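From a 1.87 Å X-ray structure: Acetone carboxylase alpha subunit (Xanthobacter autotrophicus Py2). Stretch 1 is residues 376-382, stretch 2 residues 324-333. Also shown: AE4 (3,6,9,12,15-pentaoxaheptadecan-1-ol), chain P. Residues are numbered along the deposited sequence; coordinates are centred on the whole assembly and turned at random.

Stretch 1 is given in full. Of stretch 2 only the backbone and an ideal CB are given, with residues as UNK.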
# COMPACT_ATOMS: atom_id res chain seq x y z
N TYR A 376 18.33 -14.54 -24.96
CA TYR A 376 18.85 -15.91 -24.98
C TYR A 376 20.28 -15.98 -25.58
O TYR A 376 21.02 -16.93 -25.30
CB TYR A 376 17.89 -16.90 -25.70
CG TYR A 376 16.61 -17.20 -24.92
CD1 TYR A 376 16.63 -18.08 -23.85
CD2 TYR A 376 15.40 -16.54 -25.19
CE1 TYR A 376 15.50 -18.33 -23.10
CE2 TYR A 376 14.25 -16.80 -24.46
CZ TYR A 376 14.30 -17.69 -23.40
OH TYR A 376 13.19 -17.93 -22.62
N GLY A 377 20.70 -15.00 -26.38
CA GLY A 377 22.04 -14.98 -26.95
C GLY A 377 23.08 -14.22 -26.15
O GLY A 377 24.18 -14.01 -26.63
N THR A 378 22.75 -13.80 -24.93
CA THR A 378 23.64 -13.04 -24.03
C THR A 378 23.75 -13.74 -22.66
O THR A 378 22.75 -14.21 -22.13
CB THR A 378 23.08 -11.61 -23.84
OG1 THR A 378 22.80 -10.99 -25.10
CG2 THR A 378 24.04 -10.73 -23.05
N GLU A 379 24.96 -13.84 -22.11
CA GLU A 379 25.15 -14.39 -20.75
C GLU A 379 25.34 -13.23 -19.75
O GLU A 379 26.08 -12.28 -20.05
CB GLU A 379 26.36 -15.30 -20.69
CG GLU A 379 26.27 -16.59 -21.49
CD GLU A 379 27.62 -17.29 -21.62
OE1 GLU A 379 27.75 -18.03 -22.62
OE2 GLU A 379 28.58 -17.03 -20.84
N PHE A 380 24.65 -13.28 -18.59
CA PHE A 380 24.78 -12.25 -17.57
C PHE A 380 25.17 -12.86 -16.23
O PHE A 380 24.64 -13.91 -15.85
CB PHE A 380 23.46 -11.47 -17.36
CG PHE A 380 22.87 -10.83 -18.60
CD1 PHE A 380 23.23 -9.53 -18.99
CD2 PHE A 380 21.86 -11.47 -19.32
CE1 PHE A 380 22.64 -8.92 -20.09
CE2 PHE A 380 21.25 -10.86 -20.41
CZ PHE A 380 21.67 -9.58 -20.80
N ARG A 381 26.11 -12.22 -15.53
CA ARG A 381 26.46 -12.60 -14.16
C ARG A 381 26.33 -11.38 -13.21
O ARG A 381 27.10 -10.40 -13.33
CB ARG A 381 27.86 -13.23 -14.07
CG ARG A 381 28.29 -13.53 -12.64
CD ARG A 381 29.44 -14.55 -12.49
NE ARG A 381 29.74 -14.83 -11.07
CZ ARG A 381 30.46 -14.05 -10.25
NH1 ARG A 381 31.02 -12.91 -10.66
NH2 ARG A 381 30.65 -14.42 -8.98
N LEU A 382 25.36 -11.46 -12.30
CA LEU A 382 25.04 -10.41 -11.34
C LEU A 382 25.09 -11.01 -9.93
O LEU A 382 24.15 -11.70 -9.51
CB LEU A 382 23.64 -9.82 -11.57
CG LEU A 382 23.10 -9.44 -12.96
CD1 LEU A 382 21.79 -8.64 -12.87
CD2 LEU A 382 24.11 -8.70 -13.74
N UNK A 324 33.52 -10.83 -25.61
CA UNK A 324 32.94 -11.22 -26.90
C UNK A 324 33.77 -12.41 -27.37
O UNK A 324 35.00 -12.32 -27.47
CB UNK A 324 32.95 -10.08 -27.92
N UNK A 325 33.10 -13.54 -27.62
CA UNK A 325 33.73 -14.80 -28.04
C UNK A 325 33.80 -14.98 -29.57
O UNK A 325 33.02 -14.40 -30.31
CB UNK A 325 32.96 -15.98 -27.43
N UNK A 326 34.70 -15.85 -30.01
CA UNK A 326 34.82 -16.21 -31.42
C UNK A 326 33.55 -16.74 -32.06
O UNK A 326 33.33 -16.52 -33.25
CB UNK A 326 35.92 -17.26 -31.58
N UNK A 327 32.71 -17.42 -31.27
CA UNK A 327 31.46 -17.98 -31.82
C UNK A 327 30.30 -16.99 -31.88
O UNK A 327 29.20 -17.37 -32.27
CB UNK A 327 31.03 -19.19 -30.98
N UNK A 328 30.53 -15.73 -31.50
CA UNK A 328 29.47 -14.72 -31.57
C UNK A 328 28.55 -14.64 -30.34
O UNK A 328 27.57 -13.89 -30.36
CB UNK A 328 28.61 -15.00 -32.81
N UNK A 329 28.85 -15.43 -29.30
CA UNK A 329 28.24 -15.27 -27.99
C UNK A 329 28.96 -14.15 -27.24
O UNK A 329 30.11 -13.81 -27.55
CB UNK A 329 28.29 -16.58 -27.20
N UNK A 330 28.30 -13.60 -26.23
CA UNK A 330 28.93 -12.60 -25.36
C UNK A 330 28.43 -12.66 -23.91
O UNK A 330 27.41 -13.29 -23.63
CB UNK A 330 28.68 -11.20 -25.92
N UNK A 331 29.23 -12.07 -23.01
CA UNK A 331 29.05 -12.24 -21.59
C UNK A 331 29.34 -10.92 -20.87
O UNK A 331 30.32 -10.24 -21.18
CB UNK A 331 29.95 -13.36 -21.07
N UNK A 332 28.47 -10.58 -19.91
CA UNK A 332 28.63 -9.38 -19.09
C UNK A 332 28.61 -9.76 -17.61
O UNK A 332 27.60 -10.27 -17.13
CB UNK A 332 27.53 -8.36 -19.40
N UNK A 333 29.71 -9.48 -16.91
CA UNK A 333 29.93 -9.90 -15.52
C UNK A 333 30.13 -8.65 -14.66
O UNK A 333 31.05 -7.86 -14.93
CB UNK A 333 31.13 -10.84 -15.41
C2 AE4 P . 23.66 -21.12 -19.41
C3 AE4 P . 22.25 -21.63 -19.10
O4 AE4 P . 21.41 -21.45 -20.24
C5 AE4 P . 20.23 -22.25 -20.28
C6 AE4 P . 19.12 -21.54 -21.07
O7 AE4 P . 18.05 -21.09 -20.23
C8 AE4 P . 18.42 -19.96 -19.42
C9 AE4 P . 17.27 -19.60 -18.50
C11 AE4 P . 16.87 -17.24 -18.80
O10 AE4 P . 16.49 -18.57 -19.12
C12 AE4 P . 16.91 -16.42 -20.08
O13 AE4 P . 15.61 -15.90 -20.39
C14 AE4 P . 15.69 -14.72 -21.17
C15 AE4 P . 14.29 -14.32 -21.64
O16 AE4 P . 13.58 -13.79 -20.52
C17 AE4 P . 13.56 -12.37 -20.44
C18 AE4 P . 12.60 -11.99 -19.31
O19 AE4 P . 11.29 -12.54 -19.57

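Two strands lie side by side and run parallel, their axes 4.8 Å apart at closest approach, so the backbone sets the rules first. Glu379 N donates to the carbonyl O of position 330, the amide N of position 332 donates to Glu379 O, and Arg381 N donates to the O of position 332, each N–O distance being 2.9 Å. Apart from ruling out proline at 332, which must donate its N-H, these bonds ask nothing of the side chains, which must be read from their directions.

Position 324 is out of reach of stretch 1 and could be many things; it is Ile324. Position 325 opens a type I turn that ends at 328. Its CB points toward stretch 1, but the nearby feature, the carboxylate of Glu379, is well beyond contact, with OE1 7.4 Å from the ideal CB of 325. A short side chain would fall short; a long cationic one, lysine or arginine, could bridge the gap. Arg325 does so with two hydrogen bonds, NH1 to Glu379 OE1 at 3.0 Å and NH2 to Glu379 OE2 at 2.9 Å, a salt bridge made edge-on.

Positions 326 and 327 occupy the middle of the turn, out of reach of stretch 1, and polar residues would suit both. They are Arg326 and Asp327. At 328, phi is positive (86°) and a CB would be jammed against the preceding carbonyl O, so glycine is called for: Gly328. Its O and Gly377 O are joined by a water that donates to both.

At 329 the CB points sideways, 4.8 Å from Glu379 OE1. A small polar residue, serine, threonine or asparagine, would be reasonable. Thr329 works within its own stretch: Arg325 NH1 donates to its OG1 at 2.9 Å, steadying the arginine that grips Glu379, while OG1 donates to Asp327 OD1 at 2.5 Å.

The CB of position 330 lies on the sheet face of Thr378 and Phe380. Thr378 CG2 offers an apolar surface, and OG1 an acceptor farther off; a large side chain carrying a donor could use both the space and the oxygen. Trp330, with chi1 p, turns its ring edge to Thr378 OG1 and Gly377 O, NE1 donating to Thr378 OG1 at 2.9 Å.

Position 331 turns to the other face, with its ideal CB 3.9 Å from Glu379 OE2. Lysine or arginine would answer that charge. Arg331, extended through chi3, bends back at chi4 so that NH1 meets Glu379 OE2 at 2.9 Å. One carboxylate thus serves two arginines.

Position 332 returns to the face of Thr378 and Phe380, where a methyl and a ring favour leucine, isoleucine, valine or methionine. Leu332 places CD1 3.6 Å from Thr378 CG2 and 4.3 Å from Phe380 CE1.

At 333 the CB is 4.3 Å from Arg381 CB, on the face of Glu379 and Arg381. The cation makes aspartate or glutamate the natural choices, with asparagine a weaker alternative. Asp333 OD1 accepts from Arg381 NH1 at 3.1 Å, closing a salt bridge at the guanidinium edge.

Stretch 2, residues 324-333: IRRDGTWRLD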
# COMPACT_ATOMS: atom_id res chain seq x y z
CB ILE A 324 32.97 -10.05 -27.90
CG1 ILE A 324 32.10 -8.89 -27.38
CG2 ILE A 324 32.46 -10.46 -29.28
CD1 ILE A 324 32.11 -7.63 -28.22
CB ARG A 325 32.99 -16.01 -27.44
CG ARG A 325 32.88 -15.98 -25.92
CD ARG A 325 32.81 -17.38 -25.32
NE ARG A 325 32.52 -17.36 -23.89
CZ ARG A 325 31.31 -17.24 -23.34
NH1 ARG A 325 30.20 -17.17 -24.08
NH2 ARG A 325 31.22 -17.18 -22.02
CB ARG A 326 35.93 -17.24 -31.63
CG ARG A 326 37.31 -16.65 -31.43
CD ARG A 326 38.34 -17.72 -31.39
NE ARG A 326 39.64 -17.19 -30.94
CZ ARG A 326 40.81 -17.77 -31.14
NH1 ARG A 326 40.88 -18.89 -31.81
NH2 ARG A 326 41.91 -17.20 -30.72
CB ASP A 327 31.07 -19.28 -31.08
CG ASP A 327 30.59 -19.05 -29.63
OD1 ASP A 327 30.68 -17.91 -29.10
OD2 ASP A 327 30.13 -20.05 -28.98
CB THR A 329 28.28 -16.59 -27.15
OG1 THR A 329 29.61 -17.05 -26.96
CG2 THR A 329 27.45 -17.71 -27.79
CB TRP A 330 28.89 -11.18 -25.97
CG TRP A 330 27.59 -10.48 -25.97
CD1 TRP A 330 26.35 -11.01 -26.19
CD2 TRP A 330 27.38 -9.07 -25.78
NE1 TRP A 330 25.39 -10.04 -26.11
CE2 TRP A 330 25.99 -8.84 -25.87
CE3 TRP A 330 28.24 -7.99 -25.54
CZ2 TRP A 330 25.45 -7.57 -25.73
CZ3 TRP A 330 27.70 -6.72 -25.38
CH2 TRP A 330 26.31 -6.51 -25.50
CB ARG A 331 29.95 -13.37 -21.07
CG ARG A 331 29.87 -13.66 -19.58
CD ARG A 331 30.88 -14.77 -19.23
NE ARG A 331 30.83 -15.13 -17.81
CZ ARG A 331 29.92 -15.92 -17.25
NH1 ARG A 331 28.96 -16.49 -17.98
NH2 ARG A 331 29.96 -16.13 -15.94
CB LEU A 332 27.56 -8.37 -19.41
CG LEU A 332 27.65 -7.92 -20.88
CD1 LEU A 332 26.60 -8.61 -21.71
CD2 LEU A 332 27.49 -6.40 -21.02
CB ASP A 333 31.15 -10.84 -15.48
CG ASP A 333 31.42 -11.45 -14.08
OD1 ASP A 333 30.89 -10.98 -13.05
OD2 ASP A 333 32.18 -12.44 -14.01
O HOH W 1 24.96 -14.42 -29.33
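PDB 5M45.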